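PDB 4NHB: TRAP dicarboxylate transporter-DctP subunit from Desulfovibrio desulfuricans subsp. desulfuricans, which binds sn-glycerol-3-phosphate and, as a periplasmic solute-binding protein of the TRAP family, probably delivers its ligand to a membrane transporter. Local coordinates for residues 36-41 against 216-221. Sequence-based numbering, arbitrary orientation.
Sequences MKPEGE and IVSLKM. With G3P (sn-glycerol-3-phosphate), chain P.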
# COMPACT_ATOMS: atom_id res chain seq x y z
N MET A 36 -6.50 -7.65 -0.51
CA MET A 36 -6.91 -7.10 -1.80
C MET A 36 -5.96 -7.51 -2.89
O MET A 36 -6.15 -7.11 -4.05
CB MET A 36 -6.99 -5.55 -1.74
CG MET A 36 -5.66 -4.89 -1.47
SD MET A 36 -5.77 -3.05 -1.53
CE MET A 36 -5.96 -2.79 -3.30
N LYS A 37 -4.95 -8.32 -2.54
CA LYS A 37 -3.88 -8.65 -3.49
C LYS A 37 -3.80 -10.15 -3.79
O LYS A 37 -4.24 -11.00 -3.00
CB LYS A 37 -2.51 -8.10 -3.04
CG LYS A 37 -2.41 -6.60 -2.86
CD LYS A 37 -2.70 -5.82 -4.17
CE LYS A 37 -2.65 -4.30 -3.94
NZ LYS A 37 -2.67 -3.53 -5.22
N PRO A 38 -3.27 -10.50 -4.97
CA PRO A 38 -3.10 -11.92 -5.28
C PRO A 38 -1.94 -12.59 -4.49
O PRO A 38 -1.11 -11.95 -3.83
CB PRO A 38 -2.83 -11.91 -6.78
CG PRO A 38 -2.24 -10.62 -7.01
CD PRO A 38 -2.87 -9.64 -6.08
N GLU A 39 -1.93 -13.91 -4.55
CA GLU A 39 -0.83 -14.70 -4.00
C GLU A 39 0.46 -14.27 -4.66
O GLU A 39 0.44 -13.84 -5.81
CB GLU A 39 -1.08 -16.18 -4.25
CG GLU A 39 -2.26 -16.72 -3.48
CD GLU A 39 -1.94 -16.88 -2.00
OE1 GLU A 39 -0.75 -16.95 -1.66
OE2 GLU A 39 -2.89 -16.91 -1.19
N GLY A 40 1.55 -14.32 -3.90
CA GLY A 40 2.89 -13.97 -4.33
C GLY A 40 3.14 -12.47 -4.34
O GLY A 40 4.19 -12.04 -4.76
N GLU A 41 2.16 -11.69 -3.91
CA GLU A 41 2.32 -10.23 -3.86
C GLU A 41 2.64 -9.87 -2.40
O GLU A 41 2.16 -10.54 -1.48
CB GLU A 41 1.04 -9.56 -4.36
CG GLU A 41 1.19 -8.13 -4.93
CD GLU A 41 0.92 -7.05 -3.90
OE1 GLU A 41 0.75 -5.86 -4.29
OE2 GLU A 41 0.96 -7.36 -2.69
N ILE A 216 2.47 -5.00 -11.26
CA ILE A 216 2.63 -5.04 -12.70
C ILE A 216 3.00 -6.44 -13.18
O ILE A 216 2.45 -6.90 -14.17
CB ILE A 216 3.70 -4.04 -13.17
CG1 ILE A 216 3.19 -2.63 -13.00
CG2 ILE A 216 4.12 -4.33 -14.59
CD1 ILE A 216 4.29 -1.59 -13.01
N VAL A 217 3.90 -7.12 -12.47
CA VAL A 217 4.28 -8.47 -12.87
C VAL A 217 3.21 -9.49 -12.50
O VAL A 217 2.88 -10.38 -13.29
CB VAL A 217 5.63 -8.87 -12.25
CG1 VAL A 217 5.80 -10.41 -12.24
CG2 VAL A 217 6.74 -8.17 -13.01
N SER A 218 2.65 -9.36 -11.31
CA SER A 218 1.64 -10.27 -10.85
C SER A 218 0.44 -10.32 -11.78
O SER A 218 -0.06 -11.42 -12.06
CB SER A 218 1.18 -9.91 -9.43
OG SER A 218 0.15 -10.78 -9.07
N LEU A 219 -0.00 -9.17 -12.28
CA LEU A 219 -1.14 -9.15 -13.20
C LEU A 219 -0.73 -9.27 -14.66
O LEU A 219 -1.56 -9.20 -15.57
CB LEU A 219 -1.98 -7.89 -12.99
CG LEU A 219 -3.02 -7.91 -11.84
CD1 LEU A 219 -2.38 -8.20 -10.47
CD2 LEU A 219 -3.77 -6.59 -11.82
N LYS A 220 0.57 -9.46 -14.87
CA LYS A 220 1.15 -9.55 -16.21
C LYS A 220 0.69 -8.39 -17.09
O LYS A 220 0.30 -8.56 -18.24
CB LYS A 220 0.81 -10.90 -16.84
CG LYS A 220 1.36 -12.10 -16.04
CD LYS A 220 1.09 -13.42 -16.73
CE LYS A 220 1.50 -14.60 -15.86
NZ LYS A 220 0.73 -14.67 -14.58
N MET A 221 0.77 -7.19 -16.53
CA MET A 221 0.32 -5.98 -17.20
C MET A 221 1.12 -5.72 -18.47
O MET A 221 0.59 -5.15 -19.44
CB MET A 221 0.43 -4.80 -16.26
CG MET A 221 -0.46 -4.89 -14.96
SD MET A 221 -0.52 -3.25 -14.20
CE MET A 221 -1.31 -3.52 -12.57
O1 G3P P . -2.29 2.00 -0.43
C1 G3P P . -3.14 2.36 -1.48
C2 G3P P . -2.88 1.45 -2.69
O2 G3P P . -3.09 0.12 -2.32
C3 G3P P . -3.84 1.83 -3.83
O1P G3P P . -3.26 1.48 -5.05
O4P G3P P . -3.26 -0.94 -4.78
O2P G3P P . -5.27 0.18 -5.85
O3P G3P P . -3.13 -0.00 -7.12
P G3P P . -3.77 0.10 -5.74
O HOH W 1 1.52 -11.92 -7.13
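Pro38 and Ser218 meet where a type II turn, Pro38 to Glu41, faces the C-terminal end of helix 213-218. Glu41 N closes the turn on Pro38 O, Gly40 takes its positive phi (79°), and Glu41 then N-caps helix 42-57 through its side chain. In 216-221, Lys220 (phi 50°) ends its helix in a Schellman motif, with Lys220 N on Val217 O and Met221 N on Ile216 O. The interface is small, Pro38 against Ser218 and Leu219, with 113 Å² buried in all. Pro38 CG comes closest to both, 3.2 Å from Ser218 OG; Pro38 CG to Leu219 CD1 is 4.2 Å. With OG anti to the backbone N (chi1 177°), Ser218 reaches toward the turn, and one water joins them, 2.6 Å from Ser218 OG and donating to Glu39 O at 2.6 Å. The link to the ligand pocket runs through Lys37, next to the proline: Lys37 NZ donates a hydrogen bond to O4P of sn-glycerol-3-phosphate (2.7 Å) and forms a salt bridge with Asp215, in the helix that carries Ser218. Leu219 also packs on helix 197-203, while Lys37 and Glu41 rest on Leu148 of strand 146-155.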